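PDB 6QVI: ComZ from Thermus thermophilus, which is a competence-associated pilin with a pseudopilin-like domain and a beta-solenoid domain, and probably serves as a DNA receptor at the pilus tip. Local coordinates for residues 101-113 with 121-133. Sequence-based numbering, arbitrary orientation.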
ATOM      1  N   ASP A 101     -10.105 -24.964   6.764  1.00 68.21           N
ATOM      2  CA  ASP A 101      -9.779 -26.059   5.865  1.00 76.07           C
ATOM      3  C   ASP A 101      -8.285 -26.328   5.851  1.00 81.02           C
ATOM      4  O   ASP A 101      -7.472 -25.402   5.771  1.00 91.63           O
ATOM      5  CB  ASP A 101     -10.249 -25.710   4.453  1.00 86.01           C
ATOM      6  CG  ASP A 101     -10.306 -26.917   3.534  1.00 99.50           C
ATOM      7  OD1 ASP A 101     -11.413 -27.485   3.355  1.00 95.79           O
ATOM      8  OD2 ASP A 101      -9.242 -27.292   2.985  1.00109.85           O
ATOM      9  N   ALA A 102      -7.919 -27.610   5.880  1.00 81.27           N
ATOM     10  CA  ALA A 102      -6.501 -27.948   5.881  1.00 95.06           C
ATOM     11  C   ALA A 102      -5.833 -27.514   4.578  1.00109.34           C
ATOM     12  O   ALA A 102      -4.703 -27.012   4.598  1.00110.95           O
ATOM     13  CB  ALA A 102      -6.312 -29.445   6.106  1.00 90.20           C
ATOM     14  N   GLN A 103      -6.527 -27.661   3.445  1.00114.17           N
ATOM     15  CA  GLN A 103      -5.915 -27.380   2.145  1.00117.66           C
ATOM     16  C   GLN A 103      -5.942 -25.888   1.815  1.00112.43           C
ATOM     17  O   GLN A 103      -4.893 -25.244   1.681  1.00117.84           O
ATOM     18  CB  GLN A 103      -6.635 -28.161   1.043  1.00123.51           C
ATOM     19  CG  GLN A 103      -7.081 -29.545   1.448  1.00129.50           C
ATOM     20  CD  GLN A 103      -5.981 -30.580   1.303  1.00137.29           C
ATOM     21  OE1 GLN A 103      -5.092 -30.448   0.463  1.00142.28           O
ATOM     22  NE2 GLN A 103      -6.048 -31.628   2.118  1.00138.34           N
ATOM     23  N   ASP A 104      -7.141 -25.332   1.671  1.00 93.61           N
ATOM     24  CA  ASP A 104      -7.346 -23.954   1.242  1.00 75.36           C
ATOM     25  C   ASP A 104      -7.460 -23.041   2.464  1.00 75.59           C
ATOM     26  O   ASP A 104      -8.425 -23.139   3.227  1.00 86.66           O
ATOM     27  CB  ASP A 104      -8.606 -23.916   0.387  1.00 73.70           C
ATOM     28  CG  ASP A 104      -8.748 -22.659  -0.422  1.00 78.86           C
ATOM     29  OD1 ASP A 104      -8.323 -21.588   0.061  1.00 86.46           O
ATOM     30  OD2 ASP A 104      -9.336 -22.741  -1.525  1.00 74.72           O
ATOM     31  N   ASP A 105      -6.505 -22.125   2.626  1.00 71.47           N
ATOM     32  CA  ASP A 105      -6.474 -21.219   3.770  1.00 62.85           C
ATOM     33  C   ASP A 105      -7.518 -20.109   3.671  1.00 63.63           C
ATOM     34  O   ASP A 105      -7.478 -19.167   4.478  1.00 70.61           O
ATOM     35  CB  ASP A 105      -5.080 -20.602   3.934  1.00 77.37           C
ATOM     36  CG  ASP A 105      -4.639 -19.804   2.705  1.00104.34           C
ATOM     37  OD1 ASP A 105      -3.802 -18.882   2.864  1.00114.11           O
ATOM     38  OD2 ASP A 105      -5.131 -20.088   1.578  1.00110.24           O
ATOM     39  N   GLN A 106      -8.429 -20.186   2.699  1.00 59.62           N
ATOM     40  CA  GLN A 106      -9.513 -19.222   2.555  1.00 70.19           C
ATOM     41  C   GLN A 106     -10.885 -19.815   2.879  1.00 69.20           C
ATOM     42  O   GLN A 106     -11.873 -19.066   2.914  1.00 58.56           O
ATOM     43  CB  GLN A 106      -9.545 -18.649   1.138  1.00 67.42           C
ATOM     44  CG  GLN A 106      -8.209 -18.264   0.640  1.00 78.84           C
ATOM     45  CD  GLN A 106      -8.320 -17.454  -0.616  1.00 81.09           C
ATOM     46  OE1 GLN A 106      -7.771 -16.364  -0.699  1.00 88.47           O
ATOM     47  NE2 GLN A 106      -9.085 -17.954  -1.582  1.00 73.54           N
ATOM     48  N   LEU A 107     -10.980 -21.141   3.004  1.00 67.40           N
ATOM     49  CA  LEU A 107     -12.231 -21.829   3.302  1.00 64.49           C
ATOM     50  C   LEU A 107     -12.391 -21.987   4.807  1.00 60.50           C
ATOM     51  O   LEU A 107     -11.543 -22.602   5.467  1.00 64.61           O
ATOM     52  CB  LEU A 107     -12.256 -23.178   2.594  1.00 65.01           C
ATOM     53  CG  LEU A 107     -12.164 -23.009   1.087  1.00 68.39           C
ATOM     54  CD1 LEU A 107     -12.592 -24.271   0.380  1.00 66.01           C
ATOM     55  CD2 LEU A 107     -13.089 -21.836   0.704  1.00 72.59           C
ATOM     56  N   PHE A 108     -13.483 -21.450   5.342  1.00 54.48           N
ATOM     57  CA  PHE A 108     -13.779 -21.585   6.757  1.00 61.03           C
ATOM     58  C   PHE A 108     -15.188 -22.128   6.960  1.00 56.68           C
ATOM     59  O   PHE A 108     -16.123 -21.755   6.241  1.00 52.65           O
ATOM     60  CB  PHE A 108     -13.636 -20.239   7.466  1.00 55.13           C
ATOM     61  CG  PHE A 108     -12.273 -19.636   7.353  1.00 60.50           C
ATOM     62  CD1 PHE A 108     -11.922 -18.900   6.225  1.00 66.91           C
ATOM     63  CD2 PHE A 108     -11.343 -19.782   8.370  1.00 55.56           C
ATOM     64  CE1 PHE A 108     -10.680 -18.352   6.096  1.00 52.88           C
ATOM     65  CE2 PHE A 108     -10.077 -19.215   8.242  1.00 59.53           C
ATOM     66  CZ  PHE A 108      -9.755 -18.499   7.106  1.00 56.45           C
ATOM     67  N   THR A 109     -15.328 -22.994   7.962  1.00 48.69           N
ATOM     68  CA  THR A 109     -16.625 -23.563   8.359  1.00 45.56           C
ATOM     69  C   THR A 109     -16.954 -23.076   9.760  1.00 45.81           C
ATOM     70  O   THR A 109     -16.162 -23.260  10.698  1.00 50.19           O
ATOM     71  CB  THR A 109     -16.627 -25.111   8.298  1.00 49.69           C
ATOM     72  OG1 THR A 109     -16.320 -25.571   6.951  1.00 48.07           O
ATOM     73  CG2 THR A 109     -17.995 -25.720   8.767  1.00 47.67           C
ATOM     74  N   LEU A 110     -18.102 -22.416   9.887  1.00 40.41           N
ATOM     75  CA  LEU A 110     -18.643 -21.987  11.180  1.00 53.77           C
ATOM     76  C   LEU A 110     -19.725 -22.987  11.617  1.00 54.94           C
ATOM     77  O   LEU A 110     -20.639 -23.286  10.839  1.00 57.05           O
ATOM     78  CB  LEU A 110     -19.233 -20.586  11.073  1.00 38.06           C
ATOM     79  CG  LEU A 110     -19.698 -19.895  12.348  1.00 50.70           C
ATOM     80  CD1 LEU A 110     -18.684 -19.902  13.532  1.00 50.43           C
ATOM     81  CD2 LEU A 110     -20.229 -18.518  12.040  1.00 51.45           C
ATOM     82  N   VAL A 111     -19.585 -23.560  12.816  1.00 54.13           N
ATOM     83  CA  VAL A 111     -20.513 -24.587  13.311  1.00 55.86           C
ATOM     84  C   VAL A 111     -21.058 -24.182  14.677  1.00 51.97           C
ATOM     85  O   VAL A 111     -20.286 -23.886  15.600  1.00 51.26           O
ATOM     86  CB  VAL A 111     -19.840 -25.976  13.391  1.00 52.51           C
ATOM     87  CG1 VAL A 111     -20.577 -26.887  14.307  1.00 55.75           C
ATOM     88  CG2 VAL A 111     -19.812 -26.617  12.065  1.00 56.36           C
ATOM     89  N   SER A 112     -22.363 -24.233  14.807  1.00 48.53           N
ATOM     90  CA  SER A 112     -23.029 -23.916  16.032  1.00 60.30           C
ATOM     91  C   SER A 112     -23.954 -25.038  16.456  1.00 61.06           C
ATOM     92  O   SER A 112     -24.983 -25.202  15.891  1.00 55.94           O
ATOM     93  CB  SER A 112     -23.807 -22.638  15.817  1.00 67.71           C
ATOM     94  OG  SER A 112     -25.052 -22.647  16.445  1.00 73.45           O
ATOM     95  N   GLU A 113     -23.570 -25.805  17.460  1.00 67.46           N
ATOM     96  CA  GLU A 113     -24.374 -26.886  17.997  1.00 58.34           C
ATOM     97  C   GLU A 113     -25.295 -26.332  19.037  1.00 57.00           C
ATOM     98  O   GLU A 113     -24.844 -25.880  20.021  1.00 52.39           O
ATOM     99  CB  GLU A 113     -23.485 -27.878  18.709  1.00 66.20           C
ATOM    100  CG  GLU A 113     -22.607 -28.719  17.815  1.00 85.24           C
ATOM    101  CD  GLU A 113     -21.614 -29.565  18.580  1.00103.06           C
ATOM    102  OE1 GLU A 113     -20.430 -29.601  18.210  1.00106.55           O
ATOM    103  OE2 GLU A 113     -22.009 -30.207  19.559  1.00112.06           O
ATOM    104  N   ALA A 121     -29.783 -29.607  17.991  1.00 63.39           N
ATOM    105  CA  ALA A 121     -29.687 -29.275  16.577  1.00 58.92           C
ATOM    106  C   ALA A 121     -28.321 -28.670  16.286  1.00 56.27           C
ATOM    107  O   ALA A 121     -27.709 -27.989  17.121  1.00 51.38           O
ATOM    108  CB  ALA A 121     -30.768 -28.279  16.141  1.00 59.58           C
ATOM    109  N   ARG A 122     -27.900 -28.836  15.048  1.00 53.64           N
ATOM    110  CA  ARG A 122     -26.593 -28.394  14.586  1.00 51.04           C
ATOM    111  C   ARG A 122     -26.788 -27.634  13.280  1.00 50.63           C
ATOM    112  O   ARG A 122     -27.431 -28.151  12.343  1.00 50.21           O
ATOM    113  CB  ARG A 122     -25.702 -29.621  14.380  1.00 60.61           C
ATOM    114  CG  ARG A 122     -24.238 -29.424  14.188  1.00 69.43           C
ATOM    115  CD  ARG A 122     -23.627 -30.805  14.106  1.00 78.12           C
ATOM    116  NE  ARG A 122     -22.530 -30.845  13.158  1.00 86.62           N
ATOM    117  CZ  ARG A 122     -21.259 -30.734  13.513  1.00 95.19           C
ATOM    118  NH1 ARG A 122     -20.936 -30.589  14.800  1.00 99.14           N
ATOM    119  NH2 ARG A 122     -20.317 -30.776  12.579  1.00 95.87           N
ATOM    120  N   VAL A 123     -26.236 -26.424  13.198  1.00 45.92           N
ATOM    121  CA  VAL A 123     -26.292 -25.698  11.933  1.00 58.10           C
ATOM    122  C   VAL A 123     -24.899 -25.205  11.565  1.00 55.63           C
ATOM    123  O   VAL A 123     -24.081 -24.844  12.422  1.00 57.17           O
ATOM    124  CB  VAL A 123     -27.292 -24.517  11.980  1.00 60.27           C
ATOM    125  CG1 VAL A 123     -28.602 -24.989  12.538  1.00 60.69           C
ATOM    126  CG2 VAL A 123     -26.763 -23.341  12.741  1.00 52.74           C
ATOM    127  N   GLN A 124     -24.637 -25.127  10.276  1.00 56.46           N
ATOM    128  CA  GLN A 124     -23.265 -24.823   9.919  1.00 61.17           C
ATOM    129  C   GLN A 124     -23.225 -24.128   8.573  1.00 55.45           C
ATOM    130  O   GLN A 124     -24.137 -24.298   7.755  1.00 47.52           O
ATOM    131  CB  GLN A 124     -22.427 -26.103   9.923  1.00 54.43           C
ATOM    132  CG  GLN A 124     -22.461 -26.953   8.712  1.00 56.28           C
ATOM    133  CD  GLN A 124     -21.414 -28.067   8.801  1.00 66.52           C
ATOM    134  OE1 GLN A 124     -21.123 -28.567   9.892  1.00 63.48           O
ATOM    135  NE2 GLN A 124     -20.807 -28.421   7.666  1.00 73.38           N
ATOM    136  N   ALA A 125     -22.190 -23.294   8.384  1.00 49.61           N
ATOM    137  CA  ALA A 125     -21.971 -22.590   7.119  1.00 49.81           C
ATOM    138  C   ALA A 125     -20.502 -22.583   6.732  1.00 51.20           C
ATOM    139  O   ALA A 125     -19.609 -22.396   7.578  1.00 48.51           O
ATOM    140  CB  ALA A 125     -22.477 -21.148   7.180  1.00 47.11           C
ATOM    141  N   THR A 126     -20.268 -22.751   5.437  1.00 45.98           N
ATOM    142  CA  THR A 126     -18.933 -22.664   4.885  1.00 56.79           C
ATOM    143  C   THR A 126     -18.786 -21.361   4.109  1.00 53.83           C
ATOM    144  O   THR A 126     -19.566 -21.086   3.184  1.00 45.78           O
ATOM    145  CB  THR A 126     -18.646 -23.812   3.933  1.00 66.52           C
ATOM    146  OG1 THR A 126     -18.644 -25.036   4.663  1.00 68.81           O
ATOM    147  CG2 THR A 126     -17.273 -23.597   3.284  1.00 78.28           C
ATOM    148  N   PHE A 127     -17.726 -20.620   4.424  1.00 53.46           N
ATOM    149  CA  PHE A 127     -17.414 -19.374   3.753  1.00 65.60           C
ATOM    150  C   PHE A 127     -16.098 -19.478   3.009  1.00 61.61           C
ATOM    151  O   PHE A 127     -15.205 -20.233   3.388  1.00 51.34           O
ATOM    152  CB  PHE A 127     -17.322 -18.217   4.724  1.00 67.66           C
ATOM    153  CG  PHE A 127     -18.416 -18.154   5.675  1.00 70.79           C
ATOM    154  CD1 PHE A 127     -18.399 -18.936   6.812  1.00 70.66           C
ATOM    155  CD2 PHE A 127     -19.482 -17.302   5.445  1.00 71.55           C
ATOM    156  CE1 PHE A 127     -19.433 -18.871   7.720  1.00 65.68           C
ATOM    157  CE2 PHE A 127     -20.524 -17.250   6.345  1.00 73.03           C
ATOM    158  CZ  PHE A 127     -20.491 -18.030   7.487  1.00 66.26           C
ATOM    159  N   ARG A 128     -15.909 -18.559   2.093  1.00 70.46           N
ATOM    160  CA  ARG A 128     -14.652 -18.403   1.415  1.00 64.78           C
ATOM    161  C   ARG A 128     -14.377 -16.962   1.741  1.00 56.89           C
ATOM    162  O   ARG A 128     -15.156 -16.115   1.437  1.00 52.60           O
ATOM    163  CB  ARG A 128     -14.799 -18.600  -0.061  1.00 68.06           C
ATOM    164  CG  ARG A 128     -14.002 -17.609  -0.862  1.00 78.90           C
ATOM    165  CD  ARG A 128     -13.161 -18.294  -1.906  1.00 80.88           C
ATOM    166  NE  ARG A 128     -13.923 -19.254  -2.670  1.00 93.83           N
ATOM    167  CZ  ARG A 128     -13.435 -20.419  -3.056  1.00 97.04           C
ATOM    168  NH1 ARG A 128     -12.190 -20.740  -2.740  1.00 95.05           N
ATOM    169  NH2 ARG A 128     -14.190 -21.254  -3.751  1.00 96.73           N
ATOM    170  N   ILE A 129     -13.273 -16.698   2.399  1.00 49.56           N
ATOM    171  CA  ILE A 129     -12.926 -15.362   2.855  1.00 58.59           C
ATOM    172  C   ILE A 129     -11.511 -15.036   2.422  1.00 67.27           C
ATOM    173  O   ILE A 129     -10.569 -15.764   2.761  1.00 59.38           O
ATOM    174  CB  ILE A 129     -13.034 -15.201   4.377  1.00 57.66           C
ATOM    175  CG1 ILE A 129     -14.397 -15.704   4.869  1.00 61.28           C
ATOM    176  CG2 ILE A 129     -12.766 -13.746   4.784  1.00 50.33           C
ATOM    177  CD1 ILE A 129     -14.507 -15.573   6.358  1.00 46.33           C
ATOM    178  N   SER A 130     -11.351 -13.915   1.704  1.00 69.87           N
ATOM    179  CA  SER A 130     -10.027 -13.432   1.338  1.00 71.10           C
ATOM    180  C   SER A 130     -10.001 -11.920   1.497  1.00 71.26           C
ATOM    181  O   SER A 130     -10.992 -11.243   1.199  1.00 77.44           O
ATOM    182  CB  SER A 130      -9.672 -13.892  -0.080  1.00 66.97           C
ATOM    183  OG  SER A 130     -10.493 -13.270  -1.052  1.00 72.74           O
ATOM    184  N   ASN A 131      -8.899 -11.401   2.038  1.00 73.60           N
ATOM    185  CA  ASN A 131      -8.757  -9.960   2.235  1.00 74.12           C
ATOM    186  C   ASN A 131      -8.019  -9.269   1.079  1.00 77.22           C
ATOM    187  O   ASN A 131      -7.348  -9.895   0.253  1.00 64.20           O
ATOM    188  CB  ASN A 131      -8.033  -9.694   3.560  1.00 71.43           C
ATOM    189  CG  ASN A 131      -8.945  -9.896   4.776  1.00 87.26           C
ATOM    190  OD1 ASN A 131      -9.781  -9.039   5.085  1.00 89.70           O
ATOM    191  ND2 ASN A 131      -8.806 -11.053   5.453  1.00 78.47           N
ATOM    192  N   SER A 132      -8.155  -7.946   1.017  1.00 78.30           N
ATOM    193  CA  SER A 132      -7.456  -7.228  -0.043  1.00 85.85           C
ATOM    194  C   SER A 132      -5.960  -7.340   0.157  1.00 87.09           C
ATOM    195  O   SER A 132      -5.209  -7.565  -0.805  1.00 82.93           O
ATOM    196  CB  SER A 132      -7.878  -5.756  -0.113  1.00 85.81           C
ATOM    197  OG  SER A 132      -9.137  -5.610  -0.752  1.00 87.35           O
ATOM    198  N   ASP A 133      -5.521  -7.197   1.408  1.00 91.65           N
ATOM    199  CA  ASP A 133      -4.111  -7.135   1.781  1.00 90.35           C
ATOM    200  C   ASP A 133      -3.393  -6.038   0.981  1.00 81.65           C
ATOM    201  O   ASP A 133      -2.593  -6.286   0.071  1.00 71.58           O
ATOM    202  CB  ASP A 133      -3.442  -8.505   1.628  1.00 94.42           C
ATOM    203  CG  ASP A 133      -1.980  -8.506   2.094  1.00101.64           C
ATOM    204  OD1 ASP A 133      -1.583  -7.550   2.807  1.00108.55           O
ATOM    205  OD2 ASP A 133      -1.237  -9.466   1.764  1.00100.21           O
TER
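Gln106 lies along the backbone of Ile129 and Ser130 at the point where segment 101-113 enters its strand, and its main chain and side chain both take part. Its carbonyl O accepts from Ile129 N at 2.8 Å, while its CB rests on Ile129 O, its amide end reaches on to the CB of Ser130, and its NE2 lies near Arg128 CD. The N-H of Gln106 is taken by Asp104 OD1, an Asx turn inside the type I turn from Asp104 to Leu107. With CG lying opposite the carbonyl carbon (chi1 -45°) and the chain extended beyond it, a glutamine is long enough to span both residues; an alanine here would probably lose the amide's contacts with Ser130 CB and Arg128 CD.

Phe108 and Phe127 form the first hydrogen-bonded pair of the ladder: Phe127 N gives to Phe108 O at 2.7 Å and Phe108 N to Phe127 O at 2.9 Å. Paired bonds repeat at Leu110 with Ala125 and at Ser112 with Val123, making an antiparallel beta hairpin of the pseudopilin-like domain, whose sheet packs on helix 12-40 through residues such as Val123. Bulky apolar rings suit the buried face that also carries Leu110, Ala125 and Val123. Leu110 CB meets the edge of the Phe127 ring at CE1 (3.8 Å), and Phe518 of strand 517-529 also meets that ring; Phe108 CD1 touches Ile129 CD1.

On the other face, Arg128 pairs with Leu107, whose CD2 sits 3.7 Å above the guanidinium plane. The arginine suits this partly exposed place because its CB and the face of its guanidinium both meet Leu107 CD2 while NH1 makes a long salt bridge to Asp104 OD2 (3.7 Å), the carboxylate and guanidinium planes being turned 54° apart.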